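ABC transporter periplasmic peptide-binding protein (Pseudoalteromonas, PDB 4QFN) probably binds dipeptides in the periplasm and hands them to the membrane part of an ABC transporter for uptake. Local coordinates at residues T265-S270 / V381-N386; I282-E287 / F509-A514; Q324-G329 / Y385-R390. All coordinates share one frame; numbering follows the deposited sequence.

Overall arrangement
Interaction 1 lies between the other two: its centre is 12 Å from that of interaction 2 and 9 Å from that of interaction 3, while interactions 2 and 3 have centres 18 Å apart and do not touch. Interactions 1 and 2 meet through strand 500-513, which pairs antiparallel with both 264-266 and 282-287; Thr265 N and Ala511 O, 2.8 Å apart, probably form a hydrogen bond. Interactions 1 and 3 share Tyr385 and Asn386 in the loop before helix 389-401 and border the bound glutamic acid, while interaction 2 lies farther out in the sheet. Along the chain the order is 265-270, 282-287, 324-329, 381-390, 509-514.

Interaction 1 of 3, residues T265-S270 / V381-N386; sequences TAHPSS and VSRIYN. With GLU (glutamic acid), chain D.
His267 lays one face of its imidazole over the carbonyl oxygen of Ser382, with CG 3.7 Å from Ser382 O. The contact joins the loop that follows strand 264-266 to the ligand-binding loop before helix 389-401 in this family 5 solute-binding protein, whose Arg383-Asn386 segment forms a type I beta turn. At the edge of the imidazole, Ile384 CG1 comes to 3.7 Å from His267 CE1. The Arg383 guanidinium approaches obliquely, its plane turned 68° from the ring and its NH1 3.4 Å from His267 CD2. Two successive bends, at chi2 (-56°) and chi3 (-63°), fold the arginine chain back so that its head lies between histidine and ligand. There Arg383 NE donates to GLU OXT at 2.9 Å and Arg383 NH2 to GLU O at 2.9 Å, a bidentate grip on the alpha-carboxylate, while Arg383 NH1 is held by Ser382 O at 3.0 Å and a salt bridge with Glu36. A leucine in place of this arginine would probably leave the ligand carboxylate without this paired grip and the Glu36 charge without its mate. A water completes the link, 3.0 Å from His267 NE2 and accepting from Arg383 NH2 at 3.1 Å.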
loop_
_atom_site.group_PDB
_atom_site.type_symbol
_atom_site.label_atom_id
_atom_site.label_comp_id
_atom_site.label_asym_id
_atom_site.label_seq_id
_atom_site.Cartn_x
_atom_site.Cartn_y
_atom_site.Cartn_z
ATOM N N THR A 265 14.912 -2.299 -11.459
ATOM C CA THR A 265 14.236 -3.559 -11.201
ATOM C C THR A 265 13.545 -3.484 -9.852
ATOM O O THR A 265 14.177 -3.301 -8.810
ATOM C CB THR A 265 15.258 -4.746 -11.207
ATOM O OG1 THR A 265 15.485 -5.190 -12.551
ATOM C CG2 THR A 265 14.768 -5.910 -10.393
ATOM N N ALA A 266 12.237 -3.637 -9.877
ATOM C CA ALA A 266 11.443 -3.643 -8.661
ATOM C C ALA A 266 11.664 -4.926 -7.851
ATOM O O ALA A 266 11.664 -6.032 -8.412
ATOM C CB ALA A 266 9.968 -3.508 -9.038
ATOM N N HIS A 267 11.863 -4.780 -6.544
ATOM C CA HIS A 267 11.839 -5.926 -5.622
ATOM C C HIS A 267 12.739 -7.112 -6.029
ATOM O O HIS A 267 12.251 -8.217 -6.269
ATOM C CB HIS A 267 10.389 -6.419 -5.444
ATOM C CG HIS A 267 9.446 -5.358 -4.965
ATOM N ND1 HIS A 267 9.568 -4.757 -3.729
ATOM C CD2 HIS A 267 8.380 -4.774 -5.565
ATOM C CE1 HIS A 267 8.612 -3.855 -3.586
ATOM N NE2 HIS A 267 7.872 -3.853 -4.680
ATOM N N PRO A 268 14.059 -6.891 -6.094
ATOM C CA PRO A 268 14.954 -7.976 -6.511
ATOM C C PRO A 268 14.837 -9.256 -5.664
ATOM O O PRO A 268 14.746 -9.188 -4.431
ATOM C CB PRO A 268 16.345 -7.363 -6.347
ATOM C CG PRO A 268 16.145 -6.110 -5.500
ATOM C CD PRO A 268 14.782 -5.632 -5.844
ATOM N N SER A 269 14.843 -10.416 -6.324
ATOM C CA SER A 269 14.857 -11.692 -5.603
ATOM C C SER A 269 16.049 -11.753 -4.646
ATOM O O SER A 269 17.191 -11.567 -5.061
ATOM C CB SER A 269 14.914 -12.892 -6.566
ATOM O OG SER A 269 14.534 -12.540 -7.887
ATOM N N SER A 270 15.774 -12.019 -3.374
ATOM C CA SER A 270 16.820 -12.101 -2.361
ATOM C C SER A 270 17.863 -13.190 -2.642
ATOM O O SER A 270 19.016 -13.082 -2.214
ATOM C CB SER A 270 16.216 -12.275 -0.968
ATOM O OG SER A 270 15.227 -13.276 -0.966
ATOM N N VAL A 381 4.621 -12.818 -6.198
ATOM C CA VAL A 381 5.681 -11.827 -6.400
ATOM C C VAL A 381 6.328 -11.396 -5.111
ATOM O O VAL A 381 5.721 -11.440 -4.042
ATOM C CB VAL A 381 5.205 -10.562 -7.141
ATOM C CG1 VAL A 381 4.837 -10.887 -8.566
ATOM C CG2 VAL A 381 4.034 -9.909 -6.406
ATOM N N SER A 382 7.583 -10.988 -5.226
ATOM C CA SER A 382 8.321 -10.475 -4.099
ATOM C C SER A 382 7.703 -9.162 -3.616
ATOM O O SER A 382 7.293 -8.338 -4.426
ATOM C CB SER A 382 9.782 -10.287 -4.491
ATOM O OG SER A 382 10.520 -9.770 -3.403
ATOM N N ARG A 383 7.600 -9.002 -2.293
ATOM C CA ARG A 383 7.170 -7.746 -1.669
ATOM C C ARG A 383 8.209 -7.370 -0.604
ATOM O O ARG A 383 8.931 -8.240 -0.114
ATOM C CB ARG A 383 5.793 -7.891 -0.984
ATOM C CG ARG A 383 4.740 -8.712 -1.723
ATOM C CD ARG A 383 4.479 -8.187 -3.133
ATOM N NE ARG A 383 3.934 -6.832 -3.153
ATOM C CZ ARG A 383 4.318 -5.877 -4.004
ATOM N NH1 ARG A 383 5.270 -6.117 -4.913
ATOM N NH2 ARG A 383 3.740 -4.677 -3.952
ATOM N N ILE A 384 8.262 -6.094 -0.227
ATOM C CA ILE A 384 9.179 -5.641 0.820
ATOM C C ILE A 384 9.037 -6.491 2.074
ATOM O O ILE A 384 10.021 -6.882 2.682
ATOM C CB ILE A 384 8.891 -4.191 1.239
ATOM C CG1 ILE A 384 9.047 -3.237 0.055
ATOM C CG2 ILE A 384 9.800 -3.796 2.386
ATOM C CD1 ILE A 384 8.520 -1.841 0.340
ATOM N N TYR A 385 7.801 -6.774 2.459
ATOM C CA TYR A 385 7.544 -7.511 3.690
ATOM C C TYR A 385 7.607 -9.043 3.565
ATOM O O TYR A 385 7.531 -9.737 4.569
ATOM C CB TYR A 385 6.197 -7.097 4.273
ATOM C CG TYR A 385 5.089 -7.179 3.270
ATOM C CD1 TYR A 385 4.502 -8.408 2.958
ATOM C CD2 TYR A 385 4.638 -6.038 2.609
ATOM C CE1 TYR A 385 3.480 -8.489 2.030
ATOM C CE2 TYR A 385 3.626 -6.118 1.672
ATOM C CZ TYR A 385 3.049 -7.350 1.392
ATOM O OH TYR A 385 2.052 -7.446 0.461
ATOM N N ASN A 386 7.740 -9.560 2.347
ATOM C CA ASN A 386 7.876 -11.005 2.117
ATOM C C ASN A 386 8.486 -11.260 0.737
ATOM O O ASN A 386 7.779 -11.251 -0.273
ATOM C CB ASN A 386 6.521 -11.718 2.233
ATOM C CG ASN A 386 6.656 -13.247 2.308
ATOM O OD1 ASN A 386 7.636 -13.824 1.847
ATOM N ND2 ASN A 386 5.662 -13.896 2.883
HETATM N N GLU D . -0.378 -3.153 -0.315
HETATM C CA GLU D . 0.122 -4.520 -0.446
HETATM C C GLU D . 1.331 -4.625 -1.364
HETATM O O GLU D . 1.529 -3.823 -2.277
HETATM C CB GLU D . -0.983 -5.469 -0.919
HETATM C CG GLU D . -2.174 -5.539 0.018
HETATM C CD GLU D . -3.315 -4.607 -0.393
HETATM O OE1 GLU D . -4.442 -4.774 0.133
HETATM O OE2 GLU D . -3.095 -3.721 -1.256
HETATM O OXT GLU D . 2.141 -5.537 -1.207
HETATM O O HOH W 1 5.378 -2.537 -5.560
HETATM O O HOH W 2 13.172 -8.201 -1.951
#

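Interaction 2 of 3, residues I282-E287 / F509-A514; sequences INVERE and FQASSA
Asn283 and Ser512 form a hydrogen-bonded pair of an antiparallel beta ladder between strand 282-287 and the end of strand 500-513, whose directions differ by 162°. The tight part is the backbone. Asn283 N donates to Ser512 O at 2.8 Å, and the return bond from Ser512 N closes the ring; Glu285 and Gln510 repeat the pattern, with Gln510 N to Glu285 O the longest of the four at 3.2 Å. The non-hydrogen-bonded pair Val284 and Ala511 lies between these rungs, and on the flank beyond Glu285 and Gln510, Phe509 CA comes to 3.1 Å from Glu285 O in a CA-H...O contact. On the face carrying these residues and Arg286, Val284 meets Phe509 and Ala511 more loosely, with Val284 CG1 4.1 Å from Phe509 CD2, and helix 273-277 packs here through Leu276 and Leu273. The close side-chain contact is at the exposed end, where the extended Arg286 runs alongside the Phe509 ring. Its guanidinium stands 84° to the ring plane, with Arg286 NH1 at the edge, 3.6 Å from Phe509 CZ, so no face-on cation-pi stack forms; Arg286 NH2 bonds to Asn330. On the other face, Glu285 OE2 and Gln510 OE1, 3.7 Å apart, are buried by this contact without a modelled partner, the carboxylate and amide planes 64° apart. Near the start of strand 282-287, a water accepts from Asn283 ND2 at 3.0 Å and also bonds Ser512 OG.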
loop_
_atom_site.group_PDB
_atom_site.type_symbol
_atom_site.label_atom_id
_atom_site.label_comp_id
_atom_site.label_asym_id
_atom_site.label_seq_id
_atom_site.Cartn_x
_atom_site.Cartn_y
_atom_site.Cartn_z
ATOM N N ILE A 282 26.006 -2.248 -11.383
ATOM C CA ILE A 282 24.676 -2.339 -10.788
ATOM C C ILE A 282 24.689 -1.817 -9.354
ATOM O O ILE A 282 25.553 -2.200 -8.556
ATOM C CB ILE A 282 24.149 -3.798 -10.766
ATOM C CG1 ILE A 282 24.135 -4.394 -12.172
ATOM C CG2 ILE A 282 22.767 -3.857 -10.142
ATOM C CD1 ILE A 282 23.424 -3.539 -13.159
ATOM N N ASN A 283 23.739 -0.938 -9.040
ATOM C CA ASN A 283 23.548 -0.449 -7.679
ATOM C C ASN A 283 22.320 -1.093 -7.061
ATOM O O ASN A 283 21.282 -1.231 -7.709
ATOM C CB ASN A 283 23.378 1.070 -7.659
ATOM C CG ASN A 283 24.606 1.798 -8.170
ATOM O OD1 ASN A 283 25.726 1.333 -7.975
ATOM N ND2 ASN A 283 24.401 2.943 -8.833
ATOM N N VAL A 284 22.441 -1.490 -5.807
ATOM C CA VAL A 284 21.315 -2.047 -5.090
ATOM C C VAL A 284 21.141 -1.262 -3.798
ATOM O O VAL A 284 22.012 -1.293 -2.928
ATOM C CB VAL A 284 21.541 -3.526 -4.780
ATOM C CG1 VAL A 284 20.274 -4.145 -4.187
ATOM C CG2 VAL A 284 21.962 -4.262 -6.035
ATOM N N GLU A 285 20.032 -0.537 -3.692
ATOM C CA GLU A 285 19.712 0.190 -2.471
ATOM C C GLU A 285 19.036 -0.740 -1.469
ATOM O O GLU A 285 18.240 -1.599 -1.845
ATOM C CB GLU A 285 18.815 1.396 -2.767
ATOM C CG GLU A 285 19.580 2.650 -3.199
ATOM C CD GLU A 285 19.165 3.148 -4.579
ATOM O OE1 GLU A 285 19.545 4.285 -4.939
ATOM O OE2 GLU A 285 18.463 2.406 -5.308
ATOM N N ARG A 286 19.366 -0.554 -0.196
ATOM C CA ARG A 286 18.812 -1.341 0.897
ATOM C C ARG A 286 18.399 -0.348 1.969
ATOM O O ARG A 286 19.234 0.338 2.520
ATOM C CB ARG A 286 19.888 -2.297 1.423
ATOM C CG ARG A 286 19.517 -3.161 2.625
ATOM C CD ARG A 286 20.757 -3.932 3.153
ATOM N NE ARG A 286 20.468 -4.725 4.351
ATOM C CZ ARG A 286 20.526 -6.055 4.403
ATOM N NH1 ARG A 286 20.887 -6.748 3.332
ATOM N NH2 ARG A 286 20.237 -6.698 5.529
ATOM N N GLU A 287 17.108 -0.229 2.241
ATOM C CA GLU A 287 16.664 0.794 3.174
ATOM C C GLU A 287 15.628 0.294 4.167
ATOM O O GLU A 287 14.819 -0.585 3.852
ATOM C CB GLU A 287 16.144 2.016 2.419
ATOM C CG GLU A 287 17.235 2.974 1.951
ATOM C CD GLU A 287 17.939 3.717 3.103
ATOM O OE1 GLU A 287 17.270 4.461 3.860
ATOM O OE2 GLU A 287 19.173 3.562 3.248
ATOM N N PHE A 509 14.461 -3.033 -0.991
ATOM C CA PHE A 509 15.562 -3.141 -1.944
ATOM C C PHE A 509 15.118 -2.644 -3.313
ATOM O O PHE A 509 13.941 -2.724 -3.646
ATOM C CB PHE A 509 16.004 -4.595 -2.132
ATOM C CG PHE A 509 16.717 -5.199 -0.955
ATOM C CD1 PHE A 509 16.016 -5.918 0.002
ATOM C CD2 PHE A 509 18.103 -5.120 -0.848
ATOM C CE1 PHE A 509 16.679 -6.532 1.071
ATOM C CE2 PHE A 509 18.768 -5.711 0.214
ATOM C CZ PHE A 509 18.051 -6.422 1.179
ATOM N N GLN A 510 16.077 -2.170 -4.106
ATOM C CA GLN A 510 15.848 -1.794 -5.499
ATOM C C GLN A 510 17.169 -1.881 -6.239
ATOM O O GLN A 510 18.195 -1.364 -5.780
ATOM C CB GLN A 510 15.316 -0.363 -5.616
ATOM C CG GLN A 510 14.871 0.011 -7.016
ATOM C CD GLN A 510 14.437 1.462 -7.126
ATOM O OE1 GLN A 510 15.271 2.363 -7.171
ATOM N NE2 GLN A 510 13.129 1.693 -7.172
ATOM N N ALA A 511 17.142 -2.531 -7.390
ATOM C CA ALA A 511 18.320 -2.621 -8.215
ATOM C C ALA A 511 18.218 -1.653 -9.395
ATOM O O ALA A 511 17.145 -1.448 -9.958
ATOM C CB ALA A 511 18.505 -4.052 -8.700
ATOM N N SER A 512 19.340 -1.059 -9.770
ATOM C CA SER A 512 19.363 -0.152 -10.902
ATOM C C SER A 512 20.744 -0.117 -11.540
ATOM O O SER A 512 21.758 -0.340 -10.871
ATOM C CB SER A 512 18.962 1.254 -10.458
ATOM O OG SER A 512 19.843 1.733 -9.449
ATOM N N SER A 513 20.781 0.156 -12.837
ATOM C CA SER A 513 22.044 0.376 -13.514
ATOM C C SER A 513 22.749 1.574 -12.872
ATOM O O SER A 513 22.093 2.526 -12.438
ATOM C CB SER A 513 21.802 0.655 -14.990
ATOM O OG SER A 513 22.642 1.719 -15.407
ATOM N N ALA A 514 24.079 1.531 -12.808
ATOM C CA ALA A 514 24.840 2.629 -12.208
ATOM C C ALA A 514 24.670 3.962 -12.940
ATOM O O ALA A 514 25.052 5.012 -12.417
ATOM C CB ALA A 514 26.329 2.270 -12.089
HETATM O O HOH W 3 21.654 3.943 -9.270
#

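Interaction 3 of 3, residues Q324-G329 / Y385-R390; sequences QAVYYG and YNPNAR. With GLU (glutamic acid), chain D.
A tyrosine hydroxyl gripping the main chain of another tyrosine sets this contact apart: Tyr327 OH donates to Tyr385 O over only 2.6 Å. The acceptor lies at the edge of the Tyr327 ring, near its plane, although the donor is tilted 25° out of the carbonyl plane. The bond links the C-terminal region of helix 319-325 to the loop leading into helix 389-401, so it ties two helix-flanking segments together in the binding protein. Tyr385 belongs to the ligand site through its side chain. Its CB leaves the backbone away from segment 324-329, and a chi1 of 52°, with CG set between the backbone N and the carbonyl carbon, then places the ring so that its hydroxyl reaches the ligand: Tyr385 OH donates to GLU OXT at 2.5 Å. The same residue thus faces the ligand with its phenol and segment 324-329 with its carbonyl.

Pro387 fills the angle beside the first bond. Its ring crosses Tyr327 at about a right angle and brings CD obliquely to 3.4 Å from Tyr327 CE2, while Pro387 CG rests 3.6 Å from Val326 O. Val326 extends the apolar patch, its CG1 lying 4.1 Å from Pro387 CG, and Met392 of helix 389-401 backs both Val326 and Tyr327.

The segment 385-390 is also fastened from within. Asn386 OD1 accepts from Asn388 N at 3.1 Å, making an Asx turn, and Asn388 in turn sits at the N-cap of helix 389-401, where its OD1 caps Lys391 N.

Chemically, the contact makes Tyr327 a second-shell residue: its short bond to the Tyr385 carbonyl is likely to restrict the backbone from which the ligand-binding phenol projects, which would be consistent with keeping that phenol aimed at the carboxylate.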
loop_
_atom_site.group_PDB
_atom_site.type_symbol
_atom_site.label_atom_id
_atom_site.label_comp_id
_atom_site.label_asym_id
_atom_site.label_seq_id
_atom_site.Cartn_x
_atom_site.Cartn_y
_atom_site.Cartn_z
ATOM N N GLN A 324 15.858 -17.141 7.999
ATOM C CA GLN A 324 17.063 -17.486 7.269
ATOM C C GLN A 324 16.802 -17.852 5.805
ATOM O O GLN A 324 17.416 -17.275 4.908
ATOM C CB GLN A 324 17.854 -18.579 7.998
ATOM C CG GLN A 324 18.821 -18.039 9.074
ATOM C CD GLN A 324 18.271 -18.091 10.519
ATOM O OE1 GLN A 324 17.446 -17.259 10.930
ATOM N NE2 GLN A 324 18.759 -19.061 11.300
ATOM N N ALA A 325 15.881 -18.779 5.553
ATOM C CA ALA A 325 15.674 -19.285 4.192
ATOM C C ALA A 325 14.856 -18.348 3.307
ATOM O O ALA A 325 14.981 -18.378 2.086
ATOM C CB ALA A 325 15.035 -20.661 4.227
ATOM N N VAL A 326 14.008 -17.521 3.918
ATOM C CA VAL A 326 13.190 -16.584 3.142
ATOM C C VAL A 326 13.813 -15.201 3.091
ATOM O O VAL A 326 14.034 -14.654 2.022
ATOM C CB VAL A 326 11.737 -16.498 3.677
ATOM C CG1 VAL A 326 10.978 -15.358 3.025
ATOM C CG2 VAL A 326 11.019 -17.822 3.447
ATOM N N TYR A 327 14.113 -14.643 4.252
ATOM C CA TYR A 327 14.623 -13.283 4.321
ATOM C C TYR A 327 16.144 -13.204 4.209
ATOM O O TYR A 327 16.704 -12.118 4.134
ATOM C CB TYR A 327 14.154 -12.618 5.609
ATOM C CG TYR A 327 12.668 -12.394 5.650
ATOM C CD1 TYR A 327 11.820 -13.362 6.160
ATOM C CD2 TYR A 327 12.112 -11.213 5.173
ATOM C CE1 TYR A 327 10.467 -13.168 6.204
ATOM C CE2 TYR A 327 10.755 -11.006 5.211
ATOM C CZ TYR A 327 9.937 -11.993 5.718
ATOM O OH TYR A 327 8.593 -11.796 5.768
ATOM N N TYR A 328 16.807 -14.353 4.204
ATOM C CA TYR A 328 18.252 -14.369 4.088
ATOM C C TYR A 328 18.902 -13.506 5.168
ATOM O O TYR A 328 19.904 -12.841 4.915
ATOM C CB TYR A 328 18.675 -13.877 2.702
ATOM C CG TYR A 328 18.610 -14.940 1.635
ATOM C CD1 TYR A 328 17.415 -15.572 1.331
ATOM C CD2 TYR A 328 19.745 -15.311 0.924
ATOM C CE1 TYR A 328 17.351 -16.555 0.358
ATOM C CE2 TYR A 328 19.690 -16.296 -0.053
ATOM C CZ TYR A 328 18.492 -16.915 -0.331
ATOM O OH TYR A 328 18.426 -17.890 -1.299
ATOM N N GLY A 329 18.326 -13.509 6.364
ATOM C CA GLY A 329 18.893 -12.764 7.480
ATOM C C GLY A 329 18.711 -11.257 7.380
ATOM O O GLY A 329 19.140 -10.522 8.268
ATOM N N TYR A 385 7.801 -6.774 2.459
ATOM C CA TYR A 385 7.544 -7.511 3.690
ATOM C C TYR A 385 7.607 -9.043 3.565
ATOM O O TYR A 385 7.531 -9.737 4.569
ATOM C CB TYR A 385 6.197 -7.097 4.273
ATOM C CG TYR A 385 5.089 -7.179 3.270
ATOM C CD1 TYR A 385 4.502 -8.408 2.958
ATOM C CD2 TYR A 385 4.638 -6.038 2.609
ATOM C CE1 TYR A 385 3.480 -8.489 2.030
ATOM C CE2 TYR A 385 3.626 -6.118 1.672
ATOM C CZ TYR A 385 3.049 -7.350 1.392
ATOM O OH TYR A 385 2.052 -7.446 0.461
ATOM N N ASN A 386 7.740 -9.560 2.347
ATOM C CA ASN A 386 7.876 -11.005 2.117
ATOM C C ASN A 386 8.486 -11.260 0.737
ATOM O O ASN A 386 7.779 -11.251 -0.273
ATOM C CB ASN A 386 6.521 -11.718 2.233
ATOM C CG ASN A 386 6.656 -13.247 2.308
ATOM O OD1 ASN A 386 7.636 -13.824 1.847
ATOM N ND2 ASN A 386 5.662 -13.896 2.883
ATOM N N PRO A 387 9.812 -11.465 0.685
ATOM C CA PRO A 387 10.501 -11.644 -0.604
ATOM C C PRO A 387 10.159 -12.949 -1.328
ATOM O O PRO A 387 10.494 -13.098 -2.494
ATOM C CB PRO A 387 11.993 -11.614 -0.227
ATOM C CG PRO A 387 12.044 -11.792 1.236
ATOM C CD PRO A 387 10.754 -11.268 1.798
ATOM N N ASN A 388 9.489 -13.881 -0.666
ATOM C CA ASN A 388 9.213 -15.149 -1.319
ATOM C C ASN A 388 8.123 -15.935 -0.596
ATOM O O ASN A 388 8.414 -16.854 0.185
ATOM C CB ASN A 388 10.509 -15.967 -1.363
ATOM C CG ASN A 388 10.425 -17.137 -2.290
ATOM O OD1 ASN A 388 9.342 -17.652 -2.582
ATOM N ND2 ASN A 388 11.583 -17.583 -2.759
ATOM N N ALA A 389 6.871 -15.573 -0.857
ATOM C CA ALA A 389 5.755 -16.181 -0.138
ATOM C C ALA A 389 5.649 -17.687 -0.422
ATOM O O ALA A 389 5.304 -18.467 0.443
ATOM C CB ALA A 389 4.460 -15.470 -0.487
ATOM N N ARG A 390 5.957 -18.089 -1.647
ATOM C CA ARG A 390 5.934 -19.491 -2.002
ATOM C C ARG A 390 6.882 -20.304 -1.101
ATOM O O ARG A 390 6.477 -21.280 -0.482
ATOM C CB ARG A 390 6.385 -19.633 -3.444
ATOM C CG ARG A 390 5.549 -20.552 -4.262
ATOM C CD ARG A 390 5.611 -22.000 -3.827
ATOM N NE ARG A 390 4.382 -22.644 -4.289
ATOM C CZ ARG A 390 3.959 -22.592 -5.550
ATOM N NH1 ARG A 390 4.686 -21.967 -6.465
ATOM N NH2 ARG A 390 2.817 -23.161 -5.899
HETATM N N GLU D . -0.378 -3.153 -0.315
HETATM C CA GLU D . 0.122 -4.520 -0.446
HETATM C C GLU D . 1.331 -4.625 -1.364
HETATM O O GLU D . 1.529 -3.823 -2.277
HETATM C CB GLU D . -0.983 -5.469 -0.919
HETATM C CG GLU D . -2.174 -5.539 0.018
HETATM C CD GLU D . -3.315 -4.607 -0.393
HETATM O OE1 GLU D . -4.442 -4.774 0.133
HETATM O OE2 GLU D . -3.095 -3.721 -1.256
HETATM O OXT GLU D . 2.141 -5.537 -1.207
#